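Local coordinates for protein interferon gamma (Paralichthys olivaceus, PDB 6F1E) that acts as a homodimeric type II interferon, a secreted cytokine that binds interferon gamma receptor 1 and activates macrophages and neutrophils, at residues A[4-9]-A[93-98]. Residues are numbered along the deposited sequence; the frame is centred on the assembly and turned at random.
Sequences PARMNK and LNYILK
Y95 reaches from helix 89-107 to the first turn of helix 5-17 and ends between R6 and M7. Its CG is anti to the backbone N (chi1 169°), and the CZ-OH end of the ring does the touching. The methylene part of R6 lies across that end at about a right angle: CD of R6 sits 3.6 Å from CZ of Y95, and CG and CB follow on toward the hydroxyl. The guanidinium plane of R6 is turned 69° from the ring, with CE1 of Y95 near the guanidinium edge, so the two groups are not stacked. K98 NZ lies 5.7 Å from R6 NH1, a like-charge pair that would probably be unfavourable unless screened by solvent.

M7 places its CA at the ring edge, near CE2 of Y95, and its sulfur stands obliquely to the ring, SD to centroid 5.4 Å, a Met-aromatic contact. The M7 chain bends at chi2 and crosses the I96 side chain at about a right angle. SD lies 3.3 Å from CD1 of I96, a tight approach whose exact spacing is doubtful. The M7 methyl CE is 3.8 Å from I96 CG1. This buried pair continues into the dimer, where M7 packs on Y143 and I96 on L139 of the second subunit, while I96 also meets I59 of helix 41-64. The short segments run obliquely antiparallel, 132° apart. Here the N-terminal helix packs on helix 89-107 through aliphatic, aromatic and sulfur contacts at the dimer interface of the all-helical, intertwined interferon gamma homodimer.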
ATOM      1  N   PRO A   4      13.849  17.898 -17.044  1.00134.37           N
ATOM      2  CA  PRO A   4      13.736  19.006 -18.016  1.00133.57           C
ATOM      3  C   PRO A   4      13.864  20.382 -17.352  1.00126.41           C
ATOM      4  O   PRO A   4      13.440  20.569 -16.197  1.00123.76           O
ATOM      5  CB  PRO A   4      12.344  18.819 -18.643  1.00139.81           C
ATOM      6  CG  PRO A   4      11.903  17.433 -18.271  1.00151.12           C
ATOM      7  CD  PRO A   4      12.658  17.024 -17.035  1.00142.53           C
ATOM      8  N   ALA A   5      14.474  21.322 -18.074  1.00113.11           N
ATOM      9  CA  ALA A   5      14.598  22.707 -17.607  1.00102.42           C
ATOM     10  C   ALA A   5      13.218  23.223 -17.221  1.00 92.06           C
ATOM     11  O   ALA A   5      13.064  23.888 -16.187  1.00 85.65           O
ATOM     12  CB  ALA A   5      15.224  23.595 -18.690  1.00100.83           C
ATOM     13  N   ARG A   6      12.228  22.866 -18.046  1.00 77.03           N
ATOM     14  CA  ARG A   6      10.875  23.386 -17.936  1.00 76.14           C
ATOM     15  C   ARG A   6      10.191  22.915 -16.652  1.00 72.90           C
ATOM     16  O   ARG A   6       9.413  23.664 -16.028  1.00 60.56           O
ATOM     17  CB  ARG A   6      10.063  22.992 -19.178  1.00 71.65           C
ATOM     18  CG  ARG A   6       8.697  23.667 -19.253  1.00 76.63           C
ATOM     19  CD  ARG A   6       7.845  23.114 -20.385  1.00 81.61           C
ATOM     20  NE  ARG A   6       8.123  23.690 -21.704  1.00 74.88           N
ATOM     21  CZ  ARG A   6       7.558  23.278 -22.836  1.00 75.27           C
ATOM     22  NH1 ARG A   6       6.677  22.275 -22.852  1.00 84.51           N
ATOM     23  NH2 ARG A   6       7.872  23.875 -23.966  1.00 81.02           N
ATOM     24  N   MET A   7      10.500  21.686 -16.254  1.00 77.46           N
ATOM     25  CA  MET A   7      10.033  21.141 -14.979  1.00 81.08           C
ATOM     26  C   MET A   7      10.565  21.978 -13.831  1.00 74.78           C
ATOM     27  O   MET A   7       9.778  22.412 -12.973  1.00 70.80           O
ATOM     28  CB  MET A   7      10.501  19.695 -14.811  1.00 88.89           C
ATOM     29  CG  MET A   7       9.857  18.944 -13.662  1.00 97.90           C
ATOM     30  SD  MET A   7       8.260  18.314 -14.173  1.00110.65           S
ATOM     31  CE  MET A   7       7.953  17.162 -12.843  1.00113.94           C
ATOM     32  N   ASN A   8      11.892  22.197 -13.824  1.00 78.05           N
ATOM     33  CA  ASN A   8      12.561  22.962 -12.749  1.00 78.66           C
ATOM     34  C   ASN A   8      11.974  24.355 -12.700  1.00 68.12           C
ATOM     35  O   ASN A   8      11.533  24.817 -11.668  1.00 63.76           O
ATOM     36  CB  ASN A   8      14.091  23.050 -12.951  1.00 89.18           C
ATOM     37  CG  ASN A   8      14.768  24.044 -11.979  1.00102.51           C
ATOM     38  OD1 ASN A   8      15.133  23.683 -10.854  1.00101.93           O
ATOM     39  ND2 ASN A   8      14.935  25.308 -12.417  1.00105.67           N
ATOM     40  N   LYS A   9      11.966  25.012 -13.851  1.00 70.14           N
ATOM     41  CA  LYS A   9      11.474  26.362 -13.933  1.00 66.76           C
ATOM     42  C   LYS A   9      10.022  26.389 -13.509  1.00 62.41           C
ATOM     43  O   LYS A   9       9.667  27.233 -12.685  1.00 65.32           O
ATOM     44  CB  LYS A   9      11.688  26.961 -15.337  1.00 70.84           C
ATOM     45  CG  LYS A   9      13.148  27.274 -15.642  0.10 67.14           C
ATOM     46  CD  LYS A   9      13.306  28.151 -16.873  0.10 66.30           C
ATOM     47  CE  LYS A   9      14.770  28.488 -17.118  0.10 64.97           C
ATOM     48  NZ  LYS A   9      14.945  29.487 -18.206  0.10 63.55           N
ATOM     49  N   LEU A  93       0.393  23.842 -12.812  1.00 57.10           N
ATOM     50  CA  LEU A  93      -0.052  22.609 -12.145  1.00 62.08           C
ATOM     51  C   LEU A  93      -0.365  21.539 -13.199  1.00 61.94           C
ATOM     52  O   LEU A  93       0.161  20.427 -13.134  1.00 63.75           O
ATOM     53  CB  LEU A  93      -1.299  22.831 -11.255  1.00 60.38           C
ATOM     54  CG  LEU A  93      -1.229  23.655  -9.954  1.00 63.71           C
ATOM     55  CD1 LEU A  93      -2.559  23.647  -9.204  1.00 63.87           C
ATOM     56  CD2 LEU A  93      -0.133  23.137  -9.036  1.00 68.38           C
ATOM     57  N   ASN A  94      -1.197  21.883 -14.183  1.00 62.26           N
ATOM     58  CA  ASN A  94      -1.601  20.919 -15.202  1.00 58.74           C
ATOM     59  C   ASN A  94      -0.383  20.383 -15.906  1.00 53.34           C
ATOM     60  O   ASN A  94      -0.314  19.204 -16.152  1.00 51.74           O
ATOM     61  CB  ASN A  94      -2.666  21.480 -16.167  1.00 65.10           C
ATOM     62  CG  ASN A  94      -4.095  21.441 -15.561  1.00 72.20           C
ATOM     63  OD1 ASN A  94      -4.799  22.443 -15.535  1.00 71.03           O
ATOM     64  ND2 ASN A  94      -4.514  20.268 -15.079  1.00 75.73           N
ATOM     65  N   TYR A  95       0.636  21.201 -16.134  1.00 51.48           N
ATOM     66  CA  TYR A  95       1.842  20.678 -16.790  1.00 54.67           C
ATOM     67  C   TYR A  95       2.528  19.637 -15.891  1.00 57.38           C
ATOM     68  O   TYR A  95       2.959  18.571 -16.360  1.00 65.08           O
ATOM     69  CB  TYR A  95       2.809  21.792 -17.233  1.00 51.23           C
ATOM     70  CG  TYR A  95       4.175  21.268 -17.677  1.00 52.24           C
ATOM     71  CD1 TYR A  95       4.415  20.835 -18.981  1.00 53.62           C
ATOM     72  CD2 TYR A  95       5.225  21.203 -16.769  1.00 53.78           C
ATOM     73  CE1 TYR A  95       5.683  20.361 -19.359  1.00 55.04           C
ATOM     74  CE2 TYR A  95       6.484  20.737 -17.125  1.00 49.41           C
ATOM     75  CZ  TYR A  95       6.714  20.306 -18.398  1.00 55.00           C
ATOM     76  OH  TYR A  95       7.990  19.825 -18.656  1.00 60.60           O
ATOM     77  N   ILE A  96       2.617  19.947 -14.606  1.00 62.39           N
ATOM     78  CA  ILE A  96       3.333  19.091 -13.644  1.00 61.97           C
ATOM     79  C   ILE A  96       2.522  17.771 -13.433  1.00 59.94           C
ATOM     80  O   ILE A  96       3.086  16.648 -13.425  1.00 50.64           O
ATOM     81  CB  ILE A  96       3.777  19.932 -12.387  1.00 61.28           C
ATOM     82  CG1 ILE A  96       5.273  19.817 -12.189  1.00 68.47           C
ATOM     83  CG2 ILE A  96       3.075  19.590 -11.102  1.00 69.84           C
ATOM     84  CD1 ILE A  96       6.051  20.614 -13.208  1.00 69.89           C
ATOM     85  N   LEU A  97       1.198  17.889 -13.385  1.00 52.38           N
ATOM     86  CA  LEU A  97       0.343  16.708 -13.433  1.00 52.69           C
ATOM     87  C   LEU A  97       0.614  15.805 -14.646  1.00 53.01           C
ATOM     88  O   LEU A  97       0.801  14.585 -14.507  1.00 60.43           O
ATOM     89  CB  LEU A  97      -1.111  17.125 -13.436  1.00 52.43           C
ATOM     90  CG  LEU A  97      -2.107  15.983 -13.494  1.00 53.98           C
ATOM     91  CD1 LEU A  97      -1.822  14.996 -12.387  1.00 56.05           C
ATOM     92  CD2 LEU A  97      -3.490  16.572 -13.328  1.00 54.15           C
ATOM     93  N   LYS A  98       0.657  16.401 -15.827  1.00 52.88           N
ATOM     94  CA  LYS A  98       0.889  15.648 -17.077  1.00 55.61           C
ATOM     95  C   LYS A  98       2.205  14.891 -17.041  1.00 55.21           C
ATOM     96  O   LYS A  98       2.241  13.709 -17.323  1.00 56.93           O
ATOM     97  CB  LYS A  98       0.890  16.596 -18.287  1.00 56.74           C
ATOM     98  CG  LYS A  98       1.295  15.939 -19.585  1.00 60.42           C
ATOM     99  CD  LYS A  98       1.254  16.914 -20.752  1.00 67.53           C
ATOM    100  CE  LYS A  98       2.600  17.617 -20.953  1.00 76.70           C
ATOM    101  NZ  LYS A  98       2.809  18.070 -22.363  1.00 81.67           N
TER